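Local coordinates for protein acetylene hydratase Ahy (Pelobacter acetylenicus, PDB 2E7Z) that catalyses the hydration of acetylene to acetaldehyde, using a tungsten-bis(molybdopterin guanine dinucleotide) cofactor and one [4Fe-4S] cluster, at residues 25-30 / 40-45. Numbering follows the deposited sequence.
With SF4 (iron/sulfur cluster), chain D; MGD (2-amino-5,6-dimercapto-7-methyl-3,7,8a,9-tetrahydro-8-oxa-1,3,9,10-tetraaza-anthracen-4-one guanosine dinucleotide), chain F.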
loop_
_atom_site.group_PDB
_atom_site.type_symbol
_atom_site.label_atom_id
_atom_site.label_comp_id
_atom_site.label_asym_id
_atom_site.label_seq_id
_atom_site.Cartn_x
_atom_site.Cartn_y
_atom_site.Cartn_z
ATOM N N ILE A 25 -27.635 7.927 5.341
ATOM C CA ILE A 25 -26.819 7.413 6.429
ATOM C C ILE A 25 -25.922 8.511 6.969
ATOM O O ILE A 25 -25.080 9.061 6.234
ATOM C CB ILE A 25 -25.968 6.186 5.999
ATOM C CG1 ILE A 25 -26.889 5.110 5.416
ATOM C CG2 ILE A 25 -25.156 5.683 7.189
ATOM C CD1 ILE A 25 -26.156 3.959 4.745
ATOM N N GLN A 26 -26.083 8.814 8.249
ATOM C CA GLN A 26 -25.228 9.762 8.913
ATOM C C GLN A 26 -24.097 9.011 9.605
ATOM O O GLN A 26 -24.339 8.073 10.376
ATOM C CB GLN A 26 -26.033 10.576 9.924
ATOM C CG GLN A 26 -25.184 11.453 10.827
ATOM C CD GLN A 26 -25.988 12.047 11.963
ATOM O OE1 GLN A 26 -26.263 13.237 11.974
ATOM N NE2 GLN A 26 -26.396 11.207 12.913
ATOM N N THR A 27 -22.862 9.414 9.310
ATOM C CA THR A 27 -21.675 8.864 9.965
ATOM C C THR A 27 -21.048 9.907 10.886
ATOM O O THR A 27 -21.022 11.102 10.553
ATOM C CB THR A 27 -20.633 8.420 8.938
ATOM O OG1 THR A 27 -20.471 9.461 7.964
ATOM C CG2 THR A 27 -21.070 7.128 8.243
ATOM N N LYS A 28 -20.589 9.464 12.053
ATOM C CA LYS A 28 -19.937 10.346 13.024
ATOM C C LYS A 28 -18.862 9.615 13.818
ATOM O O LYS A 28 -18.797 8.383 13.799
ATOM C CB LYS A 28 -20.967 10.980 13.960
ATOM C CG LYS A 28 -21.703 10.010 14.853
ATOM C CD LYS A 28 -22.716 10.746 15.736
ATOM C CE LYS A 28 -23.661 11.619 14.911
ATOM N NZ LYS A 28 -24.780 12.179 15.736
ATOM N N SER A 29 -17.987 10.362 14.487
ATOM C CA SER A 29 -16.975 9.748 15.316
ATOM C C SER A 29 -17.667 8.943 16.404
ATOM O O SER A 29 -18.742 9.321 16.894
ATOM C CB SER A 29 -15.990 10.771 15.902
ATOM O OG SER A 29 -16.652 11.706 16.724
ATOM N N ILE A 30 -17.094 7.792 16.713
ATOM C CA ILE A 30 -17.708 6.898 17.678
ATOM C C ILE A 30 -17.863 7.612 19.027
ATOM O O ILE A 30 -16.916 8.199 19.555
ATOM C CB ILE A 30 -16.935 5.564 17.761
ATOM C CG1 ILE A 30 -17.740 4.536 18.568
ATOM C CG2 ILE A 30 -15.523 5.769 18.300
ATOM C CD1 ILE A 30 -17.430 3.121 18.177
ATOM N N ASN A 40 -13.112 11.541 18.492
ATOM C CA ASN A 40 -13.018 12.560 17.437
ATOM C C ASN A 40 -12.227 12.088 16.225
ATOM O O ASN A 40 -11.589 12.895 15.528
ATOM C CB ASN A 40 -12.427 13.857 18.012
ATOM C CG ASN A 40 -13.041 14.206 19.349
ATOM O OD1 ASN A 40 -12.345 14.334 20.365
ATOM N ND2 ASN A 40 -14.361 14.315 19.367
ATOM N N SER A 41 -12.280 10.782 15.971
ATOM C CA SER A 41 -11.610 10.219 14.798
ATOM C C SER A 41 -12.599 9.950 13.653
ATOM O O SER A 41 -13.064 8.822 13.453
ATOM C CB SER A 41 -10.810 8.970 15.174
ATOM O OG SER A 41 -9.803 9.242 16.155
ATOM N N ILE A 42 -12.938 11.010 12.927
ATOM C CA ILE A 42 -13.647 10.897 11.658
ATOM C C ILE A 42 -13.243 12.065 10.769
ATOM O O ILE A 42 -12.982 13.162 11.280
ATOM C CB ILE A 42 -15.182 10.824 11.832
ATOM C CG1 ILE A 42 -15.808 10.267 10.549
ATOM C CG2 ILE A 42 -15.769 12.200 12.217
ATOM C CD1 ILE A 42 -17.268 9.900 10.637
ATOM N N CYS A 43 -13.174 11.842 9.459
ATOM C CA CYS A 43 -12.763 12.898 8.523
ATOM C C CYS A 43 -13.844 13.143 7.481
ATOM O O CYS A 43 -14.859 12.450 7.467
ATOM C CB CYS A 43 -11.442 12.519 7.843
ATOM S SG CYS A 43 -11.663 11.257 6.556
ATOM N N MET A 44 -13.645 14.146 6.618
ATOM C CA MET A 44 -14.636 14.500 5.619
ATOM C C MET A 44 -14.953 13.337 4.678
ATOM O O MET A 44 -16.067 13.231 4.212
ATOM C CB MET A 44 -14.230 15.747 4.817
ATOM C CG MET A 44 -12.886 15.594 4.112
ATOM S SD MET A 44 -12.486 17.067 3.154
ATOM C CE MET A 44 -12.160 18.297 4.417
ATOM N N LYS A 45 -13.974 12.466 4.406
ATOM C CA LYS A 45 -14.222 11.353 3.479
ATOM C C LYS A 45 -15.261 10.406 4.052
ATOM O O LYS A 45 -16.120 9.909 3.323
ATOM C CB LYS A 45 -12.923 10.597 3.144
ATOM C CG LYS A 45 -11.908 11.519 2.454
ATOM C CD LYS A 45 -10.614 10.818 2.049
ATOM C CE LYS A 45 -9.828 10.274 3.229
ATOM N NZ LYS A 45 -9.407 11.342 4.184
HETATM FE FE1 SF4 D . -11.175 9.209 7.491
HETATM FE FE2 SF4 D . -12.339 6.789 7.341
HETATM FE FE3 SF4 D . -10.485 7.290 9.250
HETATM FE FE4 SF4 D . -9.745 7.039 6.686
HETATM S S1 SF4 D . -10.626 5.386 7.943
HETATM S S2 SF4 D . -9.023 8.672 8.175
HETATM S S3 SF4 D . -11.554 7.956 5.572
HETATM S S4 SF4 D . -12.542 8.324 9.060
HETATM P PB MGD F . 1.691 12.057 1.427
HETATM O O1B MGD F . 0.552 12.896 1.943
HETATM O O2B MGD F . 1.676 11.638 -0.015
HETATM O O3B MGD F . 1.824 10.708 2.294
HETATM O O3A MGD F . 0.551 9.291 3.892
HETATM P PA MGD F . 1.634 10.469 3.869
HETATM O O1A MGD F . 2.949 9.888 4.321
HETATM O O2A MGD F . 1.053 11.647 4.629
HETATM O "O5'" MGD F . 3.067 12.846 1.712
HETATM C "C5'" MGD F . 3.263 13.308 3.035
HETATM C "C4'" MGD F . 4.629 13.960 3.145
HETATM O "O4'" MGD F . 5.636 13.068 2.657
HETATM C "C3'" MGD F . 4.705 15.231 2.304
HETATM O "O3'" MGD F . 4.781 16.361 3.173
HETATM C "C2'" MGD F . 5.969 15.076 1.487
HETATM O "O2'" MGD F . 6.798 16.237 1.462
HETATM C "C1'" MGD F . 6.665 13.929 2.210
HETATM N N9 MGD F . 7.680 13.244 1.386
HETATM C C8 MGD F . 7.656 13.009 0.061
HETATM N N7 MGD F . 8.764 12.344 -0.357
HETATM C C5 MGD F . 9.537 12.173 0.744
HETATM C C6 MGD F . 10.846 11.557 1.050
HETATM O O6 MGD F . 11.547 11.063 0.141
HETATM N N1 MGD F . 11.264 11.568 2.325
HETATM C C2 MGD F . 10.548 12.110 3.332
HETATM N N2 MGD F . 11.043 12.063 4.592
HETATM N N3 MGD F . 9.333 12.690 3.122
HETATM C C4 MGD F . 8.807 12.745 1.884
HETATM C C10 MGD F . 0.501 8.199 2.977
HETATM C C11 MGD F . -0.797 7.490 3.353
HETATM O O11 MGD F . -1.864 8.451 3.386
HETATM C C12 MGD F . -1.141 6.334 2.436
HETATM S S12 MGD F . 0.084 5.365 1.778
HETATM C C13 MGD F . -2.417 6.047 2.127
HETATM S S13 MGD F . -2.864 4.659 1.246
HETATM C C14 MGD F . -3.527 6.968 2.516
HETATM N N15 MGD F . -3.899 7.819 1.393
HETATM C C16 MGD F . -4.691 8.883 1.651
HETATM C C17 MGD F . -5.463 9.598 0.612
HETATM O O17 MGD F . -5.408 9.248 -0.590
HETATM N N18 MGD F . -6.215 10.645 0.998
HETATM C C19 MGD F . -6.282 11.068 2.279
HETATM N N19 MGD F . -7.072 12.121 2.574
HETATM N N20 MGD F . -5.595 10.467 3.284
HETATM C C21 MGD F . -4.806 9.404 3.028
HETATM N N22 MGD F . -4.116 8.814 4.019
HETATM C C23 MGD F . -3.101 7.827 3.716
HETATM O O HOH W 1 -15.552 10.647 19.261
HETATM O O HOH W 2 -14.635 7.361 15.175
#
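Ile-42 packs against the backbone of Lys-28 and Ser-29, and no direct hydrogen bond joins 25-30 to 40-45. From Ile-42 CB, 3.9 Å from Ser-29 N, the side chain forks. The CG2 branch sits between the backbone N and carbonyl carbon of Ile-42 and rests 3.7 Å from Ser-29 N. Ile-42 CG1, anti to the backbone N (chi1 -162°), passes 4.1 Å from sulfide S4 of the iron-sulfur cluster. Ile-42 CD1 ends 3.6 Å from Lys-28 C and 4.0 Å from Thr-27 CB, the Thr-27 and Ile-42 side chains crossing at about a right angle. An alanine here would probably leave a gap against strand 25-29, taking CD1 from the Lys-28 backbone and Thr-27 CB, and CG2 from Ser-29. Strand 25-29 is an outer strand of the small antiparallel sheet of the N-terminal cluster-binding region in this DMSO reductase family member, and Val-15 of the adjacent strand also touches Ile-42. Cys-43, next after Ile-42, is the N-cap of helix 44-47 and binds iron FE1 through SG at 2.3 Å. Lys-45 CE lies near sulfide S3, and Lys-45 NZ, 2.9 Å from N19 of a molybdopterin guanine dinucleotide, is also hydrogen-bonded to Asp-605 O. Thr-27 OG1 makes a hydrogen bond with Ser-46 O. At the other end, two waters bridge the segments: one joins Ser-29 OG and Ile-30 O to Asn-40 N, and the second accepts from Ile-30 N and donates to Ser-41 O.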